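Local coordinates for ribonucleoside-diphosphate reductase (Pseudomonas aeruginosa, PDB 5IM3), which probably catalyses the reduction of ribonucleoside diphosphates to their deoxyribonucleotides for DNA synthesis, under allosteric control by bound nucleotides, at residues S147-T151 and L192-E198; I168-E174 and V222-L226. One frame throughout, in Å; residues are numbered along the deposited sequence.

Interaction 1. Residues S147-T151 and L192-E198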
loop_
_atom_site.group_PDB
_atom_site.type_symbol
_atom_site.label_atom_id
_atom_site.label_comp_id
_atom_site.label_asym_id
_atom_site.label_seq_id
_atom_site.Cartn_x
_atom_site.Cartn_y
_atom_site.Cartn_z
ATOM N N SER A 147 61.897 30.401 16.631
ATOM C CA SER A 147 60.881 29.565 17.246
ATOM C C SER A 147 59.733 30.458 17.678
ATOM O O SER A 147 59.882 31.676 17.817
ATOM C CB SER A 147 61.426 28.782 18.444
ATOM O OG SER A 147 60.380 28.086 19.102
ATOM N N ILE A 148 58.582 29.827 17.889
ATOM C CA ILE A 148 57.416 30.540 18.376
ATOM C C ILE A 148 57.592 30.848 19.858
ATOM O O ILE A 148 58.204 30.078 20.612
ATOM C CB ILE A 148 56.151 29.706 18.106
ATOM C CG1 ILE A 148 55.798 29.786 16.617
ATOM C CG2 ILE A 148 54.980 30.160 18.982
ATOM C CD1 ILE A 148 54.896 28.680 16.135
ATOM N N ARG A 149 57.066 31.994 20.277
ATOM C CA ARG A 149 57.076 32.402 21.675
ATOM C C ARG A 149 55.740 32.028 22.306
ATOM O O ARG A 149 54.685 32.494 21.861
ATOM C CB ARG A 149 57.340 33.903 21.800
ATOM C CG ARG A 149 58.758 34.304 21.422
ATOM C CD ARG A 149 58.890 35.805 21.234
ATOM N NE ARG A 149 58.271 36.259 19.992
ATOM C CZ ARG A 149 58.222 37.528 19.600
ATOM N NH1 ARG A 149 58.756 38.481 20.352
ATOM N NH2 ARG A 149 57.639 37.847 18.451
ATOM N N ILE A 150 55.788 31.181 23.330
ATOM C CA ILE A 150 54.582 30.724 24.008
ATOM C C ILE A 150 54.114 31.806 24.972
ATOM O O ILE A 150 54.888 32.288 25.807
ATOM C CB ILE A 150 54.842 29.398 24.741
ATOM C CG1 ILE A 150 55.411 28.354 23.773
ATOM C CG2 ILE A 150 53.564 28.881 25.389
ATOM C CD1 ILE A 150 54.537 28.080 22.558
ATOM N N THR A 151 52.844 32.188 24.860
ATOM C CA THR A 151 52.275 33.234 25.699
ATOM C C THR A 151 51.784 32.638 27.012
ATOM O O THR A 151 51.002 31.681 27.018
ATOM C CB THR A 151 51.123 33.940 24.981
ATOM O OG1 THR A 151 50.029 33.031 24.806
ATOM C CG2 THR A 151 51.571 34.451 23.623
ATOM N N LEU A 192 51.211 26.035 14.337
ATOM C CA LEU A 192 51.475 26.961 15.431
ATOM C C LEU A 192 51.946 28.294 14.868
ATOM O O LEU A 192 52.548 28.358 13.792
ATOM C CB LEU A 192 52.525 26.422 16.419
ATOM C CG LEU A 192 52.198 25.138 17.185
ATOM C CD1 LEU A 192 52.458 23.930 16.325
ATOM C CD2 LEU A 192 53.016 25.061 18.469
ATOM N N TYR A 193 51.675 29.356 15.622
ATOM C CA TYR A 193 51.948 30.720 15.200
ATOM C C TYR A 193 52.641 31.473 16.327
ATOM O O TYR A 193 52.509 31.121 17.502
ATOM C CB TYR A 193 50.648 31.441 14.800
ATOM C CG TYR A 193 49.547 31.335 15.839
ATOM C CD1 TYR A 193 49.307 32.369 16.734
ATOM C CD2 TYR A 193 48.752 30.197 15.926
ATOM C CE1 TYR A 193 48.303 32.275 17.685
ATOM C CE2 TYR A 193 47.749 30.094 16.874
ATOM C CZ TYR A 193 47.528 31.136 17.751
ATOM O OH TYR A 193 46.532 31.039 18.695
ATOM N N ASP A 194 53.397 32.504 15.963
ATOM C CA ASP A 194 54.025 33.344 16.972
ATOM C C ASP A 194 52.960 33.908 17.904
ATOM O O ASP A 194 52.014 34.562 17.455
ATOM C CB ASP A 194 54.811 34.471 16.310
ATOM C CG ASP A 194 55.613 35.282 17.307
ATOM O OD1 ASP A 194 56.154 34.686 18.263
ATOM O OD2 ASP A 194 55.702 36.516 17.136
ATOM N N GLY A 195 53.109 33.650 19.196
ATOM C CA GLY A 195 52.133 34.071 20.176
ATOM C C GLY A 195 51.123 33.018 20.570
ATOM O O GLY A 195 50.035 33.376 21.035
ATOM N N VAL A 196 51.441 31.734 20.391
ATOM C CA VAL A 196 50.562 30.671 20.857
ATOM C C VAL A 196 50.567 30.642 22.380
ATOM O O VAL A 196 51.575 30.949 23.030
ATOM C CB VAL A 196 51.001 29.317 20.269
ATOM C CG1 VAL A 196 50.487 28.149 21.105
ATOM C CG2 VAL A 196 50.508 29.178 18.838
ATOM N N ALA A 197 49.429 30.272 22.958
ATOM C CA ALA A 197 49.335 30.051 24.393
ATOM C C ALA A 197 49.585 28.581 24.699
ATOM O O ALA A 197 49.198 27.699 23.925
ATOM C CB ALA A 197 47.962 30.467 24.919
ATOM N N GLU A 198 50.240 28.318 25.832
ATOM C CA GLU A 198 50.451 26.938 26.247
ATOM C C GLU A 198 49.134 26.202 26.456
ATOM O O GLU A 198 49.137 24.969 26.549
ATOM C CB GLU A 198 51.301 26.893 27.521
ATOM C CG GLU A 198 50.603 27.401 28.775
ATOM C CD GLU A 198 49.991 26.286 29.607
ATOM O OE1 GLU A 198 50.536 25.160 29.596
ATOM O OE2 GLU A 198 48.965 26.534 30.274
#
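R149 and D194 are brought together by their torsions: D194 holds CG trans to its own backbone N (chi1 -173°), which swings the carboxylate back to the strand, while the arginine chain bends at chi3 (-74°) to lay its guanidinium beside it. The two planes lie within 5° of each other, and the grip is side-on. R149 NE gives its hydrogen to OD1 of D194 at 3.2 Å, and NH2 of R149 reaches OD2 of D194 at 2.7 Å, both on syn lone pairs, forming a salt bridge. A weak bond from the R149 amide also ends on OD1.

T151 N donates to V196 O almost in line; the 2.5 Å separation is shorter than usual and its exact value doubtful. The threonine hydroxyl adds a weak bond to the same carbonyl oxygen. Around this single bridge, which pairs T151 with A197, the OG1 of T151 sits 3.3 Å from CB of A197. G195, at the positive phi of a type II turn from Y193 to V196, sends its N-H weakly to the carbonyl of R149.

Alongside the turn, I148 supplies much of the apolar part. Its CD1 presses against CB of L192 at a tight 3.3 Å, the two chains crossing at about a right angle. V196 and L192 both continue onto V201 of helix 198-210. The contact thus fastens the loop between helices 181-190 and 198-210 to the first strand of the two-stranded antiparallel hairpin 149-151/157-159, the small beta element that opens the second ATP cone.

Interaction 2. Residues I168-E174 and V222-L226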
loop_
_atom_site.group_PDB
_atom_site.type_symbol
_atom_site.label_atom_id
_atom_site.label_comp_id
_atom_site.label_asym_id
_atom_site.label_seq_id
_atom_site.Cartn_x
_atom_site.Cartn_y
_atom_site.Cartn_z
ATOM N N ILE A 168 57.210 14.802 26.799
ATOM C CA ILE A 168 55.833 14.367 27.006
ATOM C C ILE A 168 55.379 13.448 25.879
ATOM O O ILE A 168 54.624 12.495 26.106
ATOM C CB ILE A 168 54.896 15.582 27.162
ATOM C CG1 ILE A 168 54.947 16.480 25.923
ATOM C CG2 ILE A 168 55.262 16.378 28.410
ATOM C CD1 ILE A 168 53.911 17.588 25.934
ATOM N N ILE A 169 55.828 13.706 24.647
ATOM C CA ILE A 169 55.383 12.870 23.536
ATOM C C ILE A 169 56.080 11.517 23.577
ATOM O O ILE A 169 55.518 10.510 23.131
ATOM C CB ILE A 169 55.603 13.580 22.184
ATOM C CG1 ILE A 169 57.087 13.641 21.828
ATOM C CG2 ILE A 169 55.007 14.978 22.204
ATOM C CD1 ILE A 169 57.506 12.602 20.803
ATOM N N SER A 170 57.300 11.462 24.115
ATOM C CA SER A 170 57.991 10.183 24.242
ATOM C C SER A 170 57.379 9.347 25.358
ATOM O O SER A 170 57.090 8.160 25.174
ATOM C CB SER A 170 59.481 10.409 24.491
ATOM O OG SER A 170 60.170 9.173 24.568
ATOM N N GLU A 171 57.175 9.953 26.529
ATOM C CA GLU A 171 56.478 9.262 27.606
ATOM C C GLU A 171 55.054 8.892 27.213
ATOM O O GLU A 171 54.464 8.000 27.831
ATOM C CB GLU A 171 56.478 10.127 28.870
ATOM C CG GLU A 171 57.873 10.366 29.454
ATOM C CD GLU A 171 57.856 11.174 30.744
ATOM O OE1 GLU A 171 56.800 11.756 31.079
ATOM O OE2 GLU A 171 58.904 11.224 31.426
ATOM N N ALA A 172 54.491 9.548 26.193
ATOM C CA ALA A 172 53.150 9.212 25.725
ATOM C C ALA A 172 53.164 8.012 24.784
ATOM O O ALA A 172 52.279 7.152 24.862
ATOM C CB ALA A 172 52.518 10.418 25.031
ATOM N N CYS A 173 54.149 7.941 23.885
ATOM C CA CYS A 173 54.295 6.798 22.989
ATOM C C CYS A 173 54.943 5.601 23.669
ATOM O O CYS A 173 55.173 4.582 23.009
ATOM C CB CYS A 173 55.120 7.191 21.761
ATOM S SG CYS A 173 54.282 8.318 20.623
ATOM N N GLU A 174 55.238 5.703 24.961
ATOM C CA GLU A 174 55.933 4.642 25.672
ATOM C C GLU A 174 55.097 3.368 25.708
ATOM O O GLU A 174 53.906 3.399 26.031
ATOM C CB GLU A 174 56.254 5.111 27.090
ATOM C CG GLU A 174 57.005 4.104 27.938
ATOM C CD GLU A 174 57.303 4.640 29.323
ATOM O OE1 GLU A 174 56.805 5.737 29.651
ATOM O OE2 GLU A 174 58.035 3.967 30.081
ATOM N N VAL A 222 47.824 7.278 23.254
ATOM C CA VAL A 222 48.713 8.428 23.114
ATOM C C VAL A 222 47.929 9.722 23.262
ATOM O O VAL A 222 48.394 10.681 23.889
ATOM C CB VAL A 222 49.450 8.373 21.761
ATOM C CG1 VAL A 222 50.391 9.564 21.616
ATOM C CG2 VAL A 222 50.209 7.059 21.611
ATOM N N THR A 223 46.734 9.775 22.674
ATOM C CA THR A 223 45.916 10.980 22.765
ATOM C C THR A 223 45.546 11.282 24.212
ATOM O O THR A 223 45.603 12.439 24.646
ATOM C CB THR A 223 44.659 10.820 21.911
ATOM O OG1 THR A 223 45.025 10.411 20.587
ATOM C CG2 THR A 223 43.895 12.130 21.833
ATOM N N ALA A 224 45.172 10.253 24.975
ATOM C CA ALA A 224 44.811 10.459 26.375
ATOM C C ALA A 224 46.012 10.917 27.193
ATOM O O ALA A 224 45.889 11.802 28.047
ATOM C CB ALA A 224 44.228 9.174 26.961
ATOM N N ARG A 225 47.183 10.325 26.948
ATOM C CA ARG A 225 48.365 10.682 27.725
ATOM C C ARG A 225 48.794 12.119 27.462
ATOM O O ARG A 225 49.312 12.783 28.367
ATOM C CB ARG A 225 49.499 9.708 27.416
ATOM C CG ARG A 225 49.184 8.284 27.833
ATOM C CD ARG A 225 50.231 7.308 27.346
ATOM N NE ARG A 225 49.790 5.926 27.497
ATOM C CZ ARG A 225 50.528 4.865 27.186
ATOM N NH1 ARG A 225 51.757 5.016 26.706
ATOM N NH2 ARG A 225 50.033 3.649 27.358
ATOM N N LEU A 226 48.578 12.620 26.245
ATOM C CA LEU A 226 48.890 14.014 25.954
ATOM C C LEU A 226 47.916 14.955 26.654
ATOM O O LEU A 226 48.330 15.962 27.241
ATOM C CB LEU A 226 48.879 14.246 24.443
ATOM C CG LEU A 226 49.945 13.477 23.655
ATOM C CD1 LEU A 226 49.711 13.597 22.155
ATOM C CD2 LEU A 226 51.341 13.964 24.021
#
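The guanidinium of R225 meets the carbonyl O of E174 edge-on, practically in its own plane, and the carbonyl O of A172 at a slant. Both oxygens are gripped by one nitrogen, NH1, where helix 162-173 packs against helix 219-239 in the helical part of the second ATP cone. The short segments cross at 139°, their axes 8.8 Å apart at closest approach. The bond from R225 NH1 to E174 O is 2.8 Å and lies in the carbonyl plane. That from R225 NH1 to A172 O, at 2.9 Å, comes from above its carbonyl plane and is more bent (131°). An extended chain from CG to NE carries the group across to the carbonyls of A172 and E174, near where the helix gives way to loop; its NH2 bonds Q293 O as well.

Beside these polar bonds, A172 is the centre of the apolar packing. Its CB meets CB of R225 and CD2 of L226, while V222 sets its CG1 against both A172 and the sulfur of C173. L226 CD2 also reaches CG2 of I169, one turn back along the first helix, at 4.2 Å.

How the interactions relate
Both contacts belong to the second ATP cone, yet they join different elements. Interaction 1 is a surface contact, fastening a loop to a hairpin strand; interaction 2 is partly buried and packs two helices together. Their chemistry follows: a carboxylate-guanidinium pair and a backbone bridge in the first, an arginine bonded to main-chain carbonyls beside apolar packing round an alanine in the second. The segments alternate along the chain, and although their nearest atoms stay about 9 Å apart, helix 198-210 reaches both, through V201 at residues 192-198 and through L205 and A209 at I168 and L226. Both lie away from the bound dATP molecules.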